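Side-chain contacts in amidase, hydantoinase/carbamoylase family (Burkholderia vietnamiensis, PDB 5I4M), which probably hydrolyses carbon-nitrogen bonds of non-peptide substrates such as N-carbamoyl-L-amino acids, with two zinc ions bound per subunit: residues A357-A362 / P389-F394; H139-V144 / H423-R428; M37-I42 / V67-A72; V267-R272 / A328-D333. All blocks are in the same frame, centred on the assembly; numbering follows the deposited sequence.

Contact 1 (A357-A362 / P389-F394); sequences AAVRAA and PTSMVF
Val359 reaches from helix 353-365 to the side chains of Ser391 and Val393. Its CB is directed at the strand, and the two methyl groups divide the work from there. CG1 stands opposite the backbone N across the CA-CB bond (chi1 171°), which carries it along the strand to Val393 CG2 at 3.8 Å. The same CG1 lies 4.0 Å from the carbonyl oxygen Met392 O, a plain van der Waals approach to the backbone between the two side chains. CG2, the other branch, also rests against Val393 CG2 at 3.8 Å and meets Ser391 as well, whose OG is 3.5 Å from Val359 CG2. One methyl of Val393 is therefore received between both branches of Val359, and the two valines meet at a slant. No hydrogen bond crosses between the two segments; the touch is van der Waals packing. All four touching residues are buried. Helix and strand run in roughly the same direction, their local axes 30° apart and 8.7 Å at closest approach. Strand 206-212 pairs with strand 390-395 alongside, Val393 also touches Val420 of helix 411-429, and Met392, whose CB points away from the helix, extends on the other side of the strand to within about 4 Å of the side chain of the zinc ligand His211.

Contact 2 (H139-V144 / H423-R428); sequences HPVEVV and HAMLSR
Met425 and Val141 meet at an angle, the long thioether chain of the helix ending across one branch of the strand residue. From CB the methionine runs out extended, with chi2 at -175°, and the bend at chi3 (67°) turns the terminal methyl to the valine. Met425 CE comes to 3.5 Å from Val141 CG1, closer than two carbons usually pack, so this is a snug fit rather than a loose touch. The same CE lies 4.5 Å from the backbone oxygen Glu142 O, at the margin of contact. One turn farther along the helix the partners are a ring and a carbonyl. His139 CD2 is 3.7 Å from Arg428 O, which lies obliquely to the imidazole. The ring is steadied from elsewhere: His139 ND1 hydrogen-bonds Ala97 O, and His205 stacks on the imidazole. Arg428 enters the contact through its backbone, while its guanidinium turns to other partners, with NE in a salt bridge to Glu431. Helix 411-429 thus lies against the sheet that contains strand 141-145 and its parallel neighbour 99-103, and Met425 touches Thr101 of the latter. A helix layered in this way on a mixed sheet, whose central strands 141-145, 99-103, 206-212 and 390-395 run parallel, belongs to the alpha/beta catalytic domain of M20-family zinc hydrolases.

Contact 3 (M37-I42 / V67-A72); sequences MEVAKI and VGWAKA
The indole of Trp69 is the flat group here, and Glu38 and Val39 meet the far end of its six-membered ring. This is helix-to-helix packing within the M20 alpha/beta architecture, in which the C-terminal part of helix 29-39 meets the last turns of helix 57-72. Glu38 CB sits at the ring edge, close to the ring plane, 4.2 Å from Trp69 CH2. Val39 comes in obliquely: its CG2 is 3.7 Å from Trp69 CZ3 and 3.8 Å from Trp69 CH2, so a single methyl straddles the bond between those carbons. Arg128 adds a cation-pi interaction with the same indole. The backbones stand well apart, with Val39 CA and Trp69 CA 11.5 Å from each other, and the long aromatic side chain spans the gap. Helix 117-132 is the third member of the cluster: Leu121 touches both Val39 and Trp69, and Leu124 touches the tryptophan. A type I turn runs from Val39 to Ile42, whose carbonyl oxygen accepts a hydrogen bond from Arg52. Glu38 uses its two ends differently. While CB meets the indole, the chain kinks at chi2 (65°) and leads its carboxylate off toward Lys41. There Lys41 NZ donates to Glu38 OE2 at 2.9 Å in a salt bridge, approaching from 37° above the carboxylate plane.

Contact 4 (V267-R272 / A328-D333); sequences VDLVNR and ARIAAD
Segments 267-272 and 328-333, on helices 259-276 and 313-334, come nearest at Leu269 and Ile330, whose CA atoms are 9.5 Å apart, so the join depends on side-chain length. The two helices belong to a beta-alpha-beta-beta-alpha-beta unit of ferredoxin-like topology, the dimerisation domain of the M20 family. Leu269 and Ile330 both send CB toward the partner helix and then run past each other in opposite directions, meeting only near their ends: Leu269 CD2 lies 4.2 Å from Ile330 CD1. The isoleucine reaches that point because its CG1-CD1 arm is nearly straight (chi2 163°), and its buried flank also packs on Arg265 and Val266. Val270, on the same helix as Leu269, rests on strands 282-291 and 297-310. Asp268 OD1 forms a salt bridge with Arg265 of the second subunit. Helix 259-276 therefore serves both the packing within the domain and the dimer interface. At the exposed rim Leu269 CD1 meets the edge of the Arg329 guanidinium, near the plane of the group, and lies 4.4 Å from Arg329 NH2.

How the contacts relate
Contacts 1 and 2 are neighbours, their centres 12 Å apart, and they touch directly: Pro389 CB packs on Arg428 NH1 at 3.8 Å, and Ala362 CB on His423 CB at 3.8 Å. Helix 411-429, which carries one segment of contact 2, also packs on both segments of contact 1. Contact 3 is separate, centred 20 Å from contact 2, with nearest atoms about 7 Å apart. Contact 4 stands alone in the dimerisation domain, 41 to 48 Å from the other centres. Proximity to the metal site also differs: the Met392 side chain of contact 1 lies about 7 Å from a bound zinc ion and about 7 Å from 3-phosphoglyceric acid, Val39 of contact 3 about 13 Å from zinc, whereas contacts 2 and 4 lie away from the metal and ligand sites.

Contact 1 (A357-A362 / P389-F394)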
loop_
_atom_site.group_PDB
_atom_site.type_symbol
_atom_site.label_atom_id
_atom_site.label_comp_id
_atom_site.label_asym_id
_atom_site.label_seq_id
_atom_site.Cartn_x
_atom_site.Cartn_y
_atom_site.Cartn_z
ATOM N N ALA A 357 -38.832 3.902 -22.573
ATOM C CA ALA A 357 -40.139 3.322 -22.861
ATOM C C ALA A 357 -40.012 1.974 -23.558
ATOM O O ALA A 357 -40.810 1.062 -23.311
ATOM C CB ALA A 357 -40.957 4.286 -23.718
ATOM N N ALA A 358 -39.017 1.834 -24.442
ATOM C CA ALA A 358 -38.811 0.568 -25.139
ATOM C C ALA A 358 -38.407 -0.534 -24.170
ATOM O O ALA A 358 -38.816 -1.687 -24.335
ATOM C CB ALA A 358 -37.758 0.725 -26.237
ATOM N N VAL A 359 -37.592 -0.195 -23.167
ATOM C CA VAL A 359 -37.195 -1.163 -22.146
ATOM C C VAL A 359 -38.401 -1.577 -21.310
ATOM O O VAL A 359 -38.629 -2.769 -21.055
ATOM C CB VAL A 359 -36.072 -0.574 -21.273
ATOM C CG1 VAL A 359 -35.786 -1.464 -20.078
ATOM C CG2 VAL A 359 -34.809 -0.380 -22.108
ATOM N N ARG A 360 -39.201 -0.599 -20.887
ATOM C CA ARG A 360 -40.412 -0.899 -20.133
ATOM C C ARG A 360 -41.372 -1.758 -20.955
ATOM O O ARG A 360 -41.917 -2.750 -20.453
ATOM C CB ARG A 360 -41.072 0.411 -19.695
ATOM C CG ARG A 360 -42.108 0.264 -18.594
ATOM C CD ARG A 360 -42.679 1.631 -18.155
ATOM N NE ARG A 360 -41.721 2.430 -17.386
ATOM C CZ ARG A 360 -41.189 3.575 -17.808
ATOM N NH1 ARG A 360 -41.516 4.072 -18.997
ATOM N NH2 ARG A 360 -40.325 4.225 -17.044
ATOM N N ALA A 361 -41.571 -1.401 -22.230
ATOM C CA ALA A 361 -42.458 -2.173 -23.102
ATOM C C ALA A 361 -41.977 -3.608 -23.250
ATOM O O ALA A 361 -42.788 -4.546 -23.281
ATOM C CB ALA A 361 -42.560 -1.506 -24.474
ATOM N N ALA A 362 -40.662 -3.800 -23.350
ATOM C CA ALA A 362 -40.125 -5.150 -23.473
ATOM C C ALA A 362 -40.343 -5.951 -22.199
ATOM O O ALA A 362 -40.655 -7.146 -22.260
ATOM C CB ALA A 362 -38.641 -5.106 -23.827
ATOM N N PRO A 389 -29.518 8.444 -28.567
ATOM C CA PRO A 389 -30.584 8.016 -27.645
ATOM C C PRO A 389 -30.201 6.703 -26.981
ATOM O O PRO A 389 -29.962 5.706 -27.656
ATOM C CB PRO A 389 -31.806 7.848 -28.562
ATOM C CG PRO A 389 -31.470 8.562 -29.827
ATOM C CD PRO A 389 -29.982 8.561 -29.964
ATOM N N THR A 390 -30.133 6.714 -25.645
ATOM C CA THR A 390 -29.560 5.611 -24.870
ATOM C C THR A 390 -30.390 5.360 -23.617
ATOM O O THR A 390 -30.875 6.307 -23.002
ATOM C CB THR A 390 -28.118 5.939 -24.439
ATOM O OG1 THR A 390 -27.306 6.207 -25.587
ATOM C CG2 THR A 390 -27.486 4.803 -23.604
ATOM N N SER A 391 -30.534 4.093 -23.219
ATOM C CA SER A 391 -30.930 3.794 -21.843
ATOM C C SER A 391 -30.336 2.440 -21.473
ATOM O O SER A 391 -29.536 1.872 -22.221
ATOM C CB SER A 391 -32.457 3.844 -21.668
ATOM O OG SER A 391 -33.104 2.689 -22.188
ATOM N N MET A 392 -30.706 1.931 -20.301
ATOM C CA MET A 392 -30.124 0.697 -19.790
ATOM C C MET A 392 -31.198 -0.246 -19.269
ATOM O O MET A 392 -32.317 0.157 -18.943
ATOM C CB MET A 392 -29.114 0.969 -18.668
ATOM C CG MET A 392 -27.935 1.834 -19.095
ATOM S SD MET A 392 -26.712 1.919 -17.762
ATOM C CE MET A 392 -26.079 0.231 -17.814
ATOM N N VAL A 393 -30.815 -1.519 -19.187
ATOM C CA VAL A 393 -31.626 -2.592 -18.623
ATOM C C VAL A 393 -30.859 -3.149 -17.437
ATOM O O VAL A 393 -29.706 -3.556 -17.592
ATOM C CB VAL A 393 -31.888 -3.706 -19.643
ATOM C CG1 VAL A 393 -32.776 -4.798 -19.028
ATOM C CG2 VAL A 393 -32.487 -3.150 -20.923
ATOM N N PHE A 394 -31.480 -3.147 -16.256
ATOM C CA PHE A 394 -30.907 -3.774 -15.071
ATOM C C PHE A 394 -31.611 -5.093 -14.778
ATOM O O PHE A 394 -32.808 -5.246 -15.036
ATOM C CB PHE A 394 -31.031 -2.894 -13.821
ATOM C CG PHE A 394 -29.914 -1.874 -13.636
ATOM C CD1 PHE A 394 -28.887 -1.734 -14.564
ATOM C CD2 PHE A 394 -29.909 -1.060 -12.512
ATOM C CE1 PHE A 394 -27.882 -0.797 -14.369
ATOM C CE2 PHE A 394 -28.910 -0.123 -12.312
ATOM C CZ PHE A 394 -27.891 0.007 -13.244
#

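Contact 2 (H139-V144 / H423-R428)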
loop_
_atom_site.group_PDB
_atom_site.type_symbol
_atom_site.label_atom_id
_atom_site.label_comp_id
_atom_site.label_asym_id
_atom_site.label_seq_id
_atom_site.Cartn_x
_atom_site.Cartn_y
_atom_site.Cartn_z
ATOM N N HIS A 139 -31.993 -1.349 -39.370
ATOM C CA HIS A 139 -30.699 -0.832 -38.970
ATOM C C HIS A 139 -29.752 -1.990 -38.662
ATOM O O HIS A 139 -30.181 -3.016 -38.132
ATOM C CB HIS A 139 -30.828 0.050 -37.722
ATOM C CG HIS A 139 -31.695 1.256 -37.910
ATOM N ND1 HIS A 139 -31.178 2.523 -38.080
ATOM C CD2 HIS A 139 -33.042 1.392 -37.940
ATOM C CE1 HIS A 139 -32.171 3.388 -38.208
ATOM N NE2 HIS A 139 -33.312 2.726 -38.129
ATOM N N PRO A 140 -28.460 -1.840 -38.943
ATOM C CA PRO A 140 -27.498 -2.816 -38.435
ATOM C C PRO A 140 -27.521 -2.814 -36.916
ATOM O O PRO A 140 -27.935 -1.846 -36.274
ATOM C CB PRO A 140 -26.154 -2.315 -38.980
ATOM C CG PRO A 140 -26.365 -0.850 -39.207
ATOM C CD PRO A 140 -27.799 -0.727 -39.645
ATOM N N VAL A 141 -27.080 -3.928 -36.345
ATOM C CA VAL A 141 -26.992 -4.105 -34.903
ATOM C C VAL A 141 -25.537 -4.378 -34.558
ATOM O O VAL A 141 -24.851 -5.107 -35.281
ATOM C CB VAL A 141 -27.912 -5.253 -34.434
ATOM C CG1 VAL A 141 -27.567 -5.684 -33.022
ATOM C CG2 VAL A 141 -29.392 -4.834 -34.540
ATOM N N GLU A 142 -25.047 -3.766 -33.481
ATOM C CA GLU A 142 -23.664 -3.976 -33.074
ATOM C C GLU A 142 -23.583 -4.323 -31.597
ATOM O O GLU A 142 -24.367 -3.827 -30.788
ATOM C CB GLU A 142 -22.802 -2.722 -33.334
ATOM C CG GLU A 142 -22.635 -2.368 -34.804
ATOM C CD GLU A 142 -21.670 -1.211 -35.019
ATOM O OE1 GLU A 142 -21.540 -0.744 -36.166
ATOM O OE2 GLU A 142 -21.048 -0.760 -34.038
ATOM N N VAL A 143 -22.625 -5.186 -31.248
ATOM C CA VAL A 143 -22.223 -5.430 -29.863
ATOM C C VAL A 143 -20.823 -4.864 -29.683
ATOM O O VAL A 143 -19.948 -5.104 -30.521
ATOM C CB VAL A 143 -22.243 -6.930 -29.517
ATOM C CG1 VAL A 143 -21.985 -7.138 -28.025
ATOM C CG2 VAL A 143 -23.556 -7.543 -29.941
ATOM N N VAL A 144 -20.607 -4.119 -28.597
ATOM C CA VAL A 144 -19.350 -3.416 -28.376
ATOM C C VAL A 144 -18.715 -3.915 -27.086
ATOM O O VAL A 144 -19.411 -4.149 -26.090
ATOM C CB VAL A 144 -19.561 -1.884 -28.328
ATOM C CG1 VAL A 144 -18.224 -1.161 -28.221
ATOM C CG2 VAL A 144 -20.302 -1.402 -29.587
ATOM N N HIS A 423 -35.733 -7.309 -27.144
ATOM C CA HIS A 423 -36.889 -6.641 -27.723
ATOM C C HIS A 423 -36.754 -5.129 -27.747
ATOM O O HIS A 423 -37.260 -4.490 -28.680
ATOM C CB HIS A 423 -38.158 -7.085 -27.015
ATOM C CG HIS A 423 -38.682 -8.363 -27.579
ATOM N ND1 HIS A 423 -39.595 -8.394 -28.610
ATOM C CD2 HIS A 423 -38.328 -9.650 -27.350
ATOM C CE1 HIS A 423 -39.832 -9.651 -28.944
ATOM N NE2 HIS A 423 -39.075 -10.433 -28.196
ATOM N N ALA A 424 -36.077 -4.536 -26.768
ATOM C CA ALA A 424 -35.820 -3.103 -26.844
ATOM C C ALA A 424 -34.965 -2.779 -28.058
ATOM O O ALA A 424 -35.224 -1.800 -28.770
ATOM C CB ALA A 424 -35.146 -2.618 -25.563
ATOM N N MET A 425 -33.941 -3.591 -28.312
ATOM C CA MET A 425 -33.112 -3.385 -29.493
ATOM C C MET A 425 -33.910 -3.623 -30.765
ATOM O O MET A 425 -33.829 -2.836 -31.717
ATOM C CB MET A 425 -31.889 -4.300 -29.448
ATOM C CG MET A 425 -30.897 -3.937 -28.358
ATOM S SD MET A 425 -29.432 -4.977 -28.483
ATOM C CE MET A 425 -28.734 -4.404 -30.033
ATOM N N LEU A 426 -34.689 -4.709 -30.800
ATOM C CA LEU A 426 -35.521 -4.977 -31.972
ATOM C C LEU A 426 -36.461 -3.820 -32.255
ATOM O O LEU A 426 -36.652 -3.428 -33.413
ATOM C CB LEU A 426 -36.329 -6.254 -31.768
ATOM C CG LEU A 426 -35.740 -7.536 -32.330
ATOM C CD1 LEU A 426 -36.641 -8.696 -31.947
ATOM C CD2 LEU A 426 -35.592 -7.428 -33.842
ATOM N N SER A 427 -37.063 -3.267 -31.204
ATOM C CA SER A 427 -37.997 -2.165 -31.384
ATOM C C SER A 427 -37.350 -1.011 -32.140
ATOM O O SER A 427 -37.955 -0.440 -33.054
ATOM C CB SER A 427 -38.508 -1.708 -30.021
ATOM O OG SER A 427 -39.477 -0.689 -30.159
ATOM N N ARG A 428 -36.114 -0.666 -31.796
ATOM C CA ARG A 428 -35.483 0.466 -32.454
ATOM C C ARG A 428 -34.805 0.085 -33.766
ATOM O O ARG A 428 -34.779 0.898 -34.700
ATOM C CB ARG A 428 -34.476 1.111 -31.503
ATOM C CG ARG A 428 -35.083 1.377 -30.128
ATOM C CD ARG A 428 -34.966 2.818 -29.726
ATOM N NE ARG A 428 -35.452 3.732 -30.752
ATOM C CZ ARG A 428 -35.266 5.048 -30.712
ATOM N NH1 ARG A 428 -34.610 5.600 -29.695
ATOM N NH2 ARG A 428 -35.732 5.819 -31.685
#

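Contact 3 (M37-I42 / V67-A72)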
loop_
_atom_site.group_PDB
_atom_site.type_symbol
_atom_site.label_atom_id
_atom_site.label_comp_id
_atom_site.label_asym_id
_atom_site.label_seq_id
_atom_site.Cartn_x
_atom_site.Cartn_y
_atom_site.Cartn_z
ATOM N N MET A 37 -20.485 -18.713 -17.966
ATOM C CA MET A 37 -19.630 -19.627 -17.223
ATOM C C MET A 37 -18.309 -19.859 -17.947
ATOM O O MET A 37 -17.271 -20.045 -17.302
ATOM C CB MET A 37 -20.364 -20.946 -16.987
ATOM C CG MET A 37 -21.699 -20.782 -16.245
ATOM S SD MET A 37 -21.483 -20.113 -14.576
ATOM C CE MET A 37 -22.016 -18.419 -14.804
ATOM N N GLU A 38 -18.331 -19.846 -19.279
ATOM C CA GLU A 38 -17.114 -20.084 -20.049
ATOM C C GLU A 38 -16.148 -18.905 -19.925
ATOM O O GLU A 38 -14.964 -19.088 -19.634
ATOM C CB GLU A 38 -17.488 -20.343 -21.508
ATOM C CG GLU A 38 -16.456 -21.071 -22.299
ATOM C CD GLU A 38 -16.223 -22.484 -21.790
ATOM O OE1 GLU A 38 -17.209 -23.200 -21.492
ATOM O OE2 GLU A 38 -15.048 -22.873 -21.681
ATOM N N VAL A 39 -16.642 -17.682 -20.121
ATOM C CA VAL A 39 -15.760 -16.524 -19.976
ATOM C C VAL A 39 -15.315 -16.332 -18.525
ATOM O O VAL A 39 -14.228 -15.795 -18.267
ATOM C CB VAL A 39 -16.440 -15.257 -20.523
ATOM C CG1 VAL A 39 -15.493 -14.083 -20.407
ATOM C CG2 VAL A 39 -16.828 -15.465 -21.968
ATOM N N ALA A 40 -16.115 -16.784 -17.556
ATOM C CA ALA A 40 -15.706 -16.680 -16.157
ATOM C C ALA A 40 -14.424 -17.455 -15.855
ATOM O O ALA A 40 -13.790 -17.190 -14.830
ATOM C CB ALA A 40 -16.825 -17.168 -15.235
ATOM N N LYS A 41 -14.044 -18.425 -16.695
ATOM C CA LYS A 41 -12.785 -19.135 -16.476
ATOM C C LYS A 41 -11.564 -18.251 -16.712
ATOM O O LYS A 41 -10.477 -18.561 -16.210
ATOM C CB LYS A 41 -12.690 -20.346 -17.402
ATOM C CG LYS A 41 -13.822 -21.330 -17.257
ATOM C CD LYS A 41 -13.748 -22.374 -18.362
ATOM C CE LYS A 41 -14.725 -23.499 -18.100
ATOM N NZ LYS A 41 -14.771 -24.452 -19.241
ATOM N N ILE A 42 -11.714 -17.177 -17.483
ATOM C CA ILE A 42 -10.589 -16.349 -17.898
ATOM C C ILE A 42 -10.300 -15.373 -16.762
ATOM O O ILE A 42 -10.977 -14.355 -16.612
ATOM C CB ILE A 42 -10.877 -15.630 -19.216
ATOM C CG1 ILE A 42 -11.211 -16.664 -20.297
ATOM C CG2 ILE A 42 -9.685 -14.750 -19.628
ATOM C CD1 ILE A 42 -11.578 -16.028 -21.628
ATOM N N VAL A 67 -14.617 -12.136 -29.786
ATOM C CA VAL A 67 -14.494 -11.793 -31.205
ATOM C C VAL A 67 -14.651 -13.036 -32.077
ATOM O O VAL A 67 -15.344 -13.008 -33.103
ATOM C CB VAL A 67 -13.156 -11.075 -31.469
ATOM C CG1 VAL A 67 -12.815 -11.084 -32.952
ATOM C CG2 VAL A 67 -13.227 -9.644 -30.936
ATOM N N GLY A 68 -14.020 -14.145 -31.685
ATOM C CA GLY A 68 -14.184 -15.378 -32.448
ATOM C C GLY A 68 -15.627 -15.849 -32.500
ATOM O O GLY A 68 -16.119 -16.266 -33.557
ATOM N N TRP A 69 -16.326 -15.791 -31.363
ATOM C CA TRP A 69 -17.735 -16.166 -31.337
ATOM C C TRP A 69 -18.564 -15.247 -32.221
ATOM O O TRP A 69 -19.462 -15.703 -32.941
ATOM C CB TRP A 69 -18.271 -16.112 -29.906
ATOM C CG TRP A 69 -17.759 -17.186 -28.995
ATOM C CD1 TRP A 69 -17.145 -18.354 -29.356
ATOM C CD2 TRP A 69 -17.793 -17.172 -27.559
ATOM N NE1 TRP A 69 -16.812 -19.077 -28.233
ATOM C CE2 TRP A 69 -17.204 -18.375 -27.118
ATOM C CE3 TRP A 69 -18.278 -16.270 -26.608
ATOM C CZ2 TRP A 69 -17.088 -18.695 -25.769
ATOM C CZ3 TRP A 69 -18.165 -16.589 -25.271
ATOM C CH2 TRP A 69 -17.572 -17.795 -24.863
ATOM N N ALA A 70 -18.298 -13.943 -32.160
ATOM C CA ALA A 70 -19.081 -13.013 -32.965
ATOM C C ALA A 70 -18.881 -13.274 -34.446
ATOM O O ALA A 70 -19.839 -13.231 -35.225
ATOM C CB ALA A 70 -18.706 -11.571 -32.626
ATOM N N LYS A 71 -17.637 -13.534 -34.863
ATOM C CA LYS A 71 -17.402 -13.823 -36.273
ATOM C C LYS A 71 -18.139 -15.084 -36.689
ATOM O O LYS A 71 -18.700 -15.154 -37.793
ATOM C CB LYS A 71 -15.907 -13.954 -36.553
ATOM C CG LYS A 71 -15.180 -12.617 -36.622
ATOM C CD LYS A 71 -13.687 -12.796 -36.831
ATOM C CE LYS A 71 -12.968 -11.459 -36.833
ATOM N NZ LYS A 71 -11.493 -11.650 -36.821
ATOM N N ALA A 72 -18.160 -16.091 -35.813
ATOM C CA ALA A 72 -18.884 -17.318 -36.125
ATOM C C ALA A 72 -20.379 -17.070 -36.228
ATOM O O ALA A 72 -21.082 -17.833 -36.896
ATOM C CB ALA A 72 -18.596 -18.388 -35.070
#

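Contact 4 (V267-R272 / A328-D333)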
loop_
_atom_site.group_PDB
_atom_site.type_symbol
_atom_site.label_atom_id
_atom_site.label_comp_id
_atom_site.label_asym_id
_atom_site.label_seq_id
_atom_site.Cartn_x
_atom_site.Cartn_y
_atom_site.Cartn_z
ATOM N N VAL A 267 -9.813 9.914 5.281
ATOM C CA VAL A 267 -10.674 8.742 5.112
ATOM C C VAL A 267 -11.930 8.890 5.962
ATOM O O VAL A 267 -13.052 8.634 5.501
ATOM C CB VAL A 267 -9.904 7.453 5.456
ATOM C CG1 VAL A 267 -10.863 6.253 5.551
ATOM C CG2 VAL A 267 -8.821 7.172 4.409
ATOM N N ASP A 268 -11.758 9.337 7.207
ATOM C CA ASP A 268 -12.894 9.551 8.101
ATOM C C ASP A 268 -13.766 10.702 7.612
ATOM O O ASP A 268 -15.000 10.608 7.635
ATOM C CB ASP A 268 -12.377 9.819 9.517
ATOM C CG ASP A 268 -13.309 9.305 10.601
ATOM O OD1 ASP A 268 -14.207 8.493 10.302
ATOM O OD2 ASP A 268 -13.118 9.704 11.769
ATOM N N LEU A 269 -13.141 11.789 7.158
ATOM C CA LEU A 269 -13.897 12.916 6.619
ATOM C C LEU A 269 -14.710 12.511 5.393
ATOM O O LEU A 269 -15.874 12.905 5.249
ATOM C CB LEU A 269 -12.941 14.058 6.269
ATOM C CG LEU A 269 -13.532 15.213 5.454
ATOM C CD1 LEU A 269 -14.540 15.972 6.279
ATOM C CD2 LEU A 269 -12.425 16.131 4.948
ATOM N N VAL A 270 -14.108 11.738 4.491
ATOM C CA VAL A 270 -14.812 11.293 3.289
ATOM C C VAL A 270 -16.060 10.510 3.664
ATOM O O VAL A 270 -17.142 10.723 3.102
ATOM C CB VAL A 270 -13.868 10.466 2.400
ATOM C CG1 VAL A 270 -14.649 9.619 1.382
ATOM C CG2 VAL A 270 -12.885 11.385 1.705
ATOM N N ASN A 271 -15.929 9.593 4.626
ATOM C CA ASN A 271 -17.091 8.847 5.096
ATOM C C ASN A 271 -18.129 9.789 5.685
ATOM O O ASN A 271 -19.326 9.688 5.382
ATOM C CB ASN A 271 -16.655 7.802 6.122
ATOM C CG ASN A 271 -17.813 6.956 6.628
ATOM O OD1 ASN A 271 -18.265 6.022 5.955
ATOM N ND2 ASN A 271 -18.286 7.269 7.820
ATOM N N ARG A 272 -17.683 10.743 6.505
ATOM C CA ARG A 272 -18.619 11.696 7.090
ATOM C C ARG A 272 -19.372 12.459 6.006
ATOM O O ARG A 272 -20.591 12.657 6.098
ATOM C CB ARG A 272 -17.858 12.657 8.002
ATOM C CG ARG A 272 -18.726 13.583 8.805
ATOM C CD ARG A 272 -19.367 12.825 9.936
ATOM N NE ARG A 272 -20.748 12.456 9.654
ATOM C CZ ARG A 272 -21.369 11.429 10.223
ATOM N NH1 ARG A 272 -22.633 11.167 9.919
ATOM N NH2 ARG A 272 -20.719 10.652 11.084
ATOM N N ALA A 328 -7.918 20.812 3.313
ATOM C CA ALA A 328 -7.036 21.929 3.645
ATOM C C ALA A 328 -6.894 22.086 5.149
ATOM O O ALA A 328 -5.800 22.361 5.654
ATOM C CB ALA A 328 -7.560 23.226 3.032
ATOM N N ARG A 329 -7.992 21.930 5.885
ATOM C CA ARG A 329 -7.927 22.098 7.334
ATOM C C ARG A 329 -7.054 21.023 7.967
ATOM O O ARG A 329 -6.229 21.313 8.844
ATOM C CB ARG A 329 -9.332 22.061 7.920
ATOM C CG ARG A 329 -9.358 22.046 9.446
ATOM C CD ARG A 329 -10.759 21.743 9.965
ATOM N NE ARG A 329 -11.386 20.654 9.216
ATOM C CZ ARG A 329 -11.179 19.359 9.450
ATOM N NH1 ARG A 329 -10.354 18.982 10.423
ATOM N NH2 ARG A 329 -11.796 18.444 8.708
ATOM N N ILE A 330 -7.225 19.775 7.533
ATOM C CA ILE A 330 -6.434 18.678 8.082
ATOM C C ILE A 330 -4.957 18.885 7.781
ATOM O O ILE A 330 -4.098 18.694 8.652
ATOM C CB ILE A 330 -6.954 17.333 7.534
ATOM C CG1 ILE A 330 -8.284 16.980 8.205
ATOM C CG2 ILE A 330 -5.921 16.227 7.738
ATOM C CD1 ILE A 330 -9.083 15.910 7.467
ATOM N N ALA A 331 -4.636 19.287 6.548
ATOM C CA ALA A 331 -3.237 19.484 6.182
ATOM C C ALA A 331 -2.627 20.638 6.957
ATOM O O ALA A 331 -1.464 20.569 7.379
ATOM C CB ALA A 331 -3.112 19.734 4.679
ATOM N N ALA A 332 -3.399 21.710 7.154
ATOM C CA ALA A 332 -2.889 22.872 7.872
ATOM C C ALA A 332 -2.626 22.549 9.334
ATOM O O ALA A 332 -1.670 23.068 9.923
ATOM C CB ALA A 332 -3.875 24.034 7.758
ATOM N N ASP A 333 -3.469 21.709 9.938
ATOM C CA ASP A 333 -3.294 21.372 11.346
ATOM C C ASP A 333 -2.029 20.553 11.569
ATOM O O ASP A 333 -1.322 20.750 12.564
ATOM C CB ASP A 333 -4.523 20.622 11.856
ATOM C CG ASP A 333 -4.342 20.098 13.261
ATOM O OD1 ASP A 333 -4.438 20.900 14.214
ATOM O OD2 ASP A 333 -4.104 18.882 13.412
#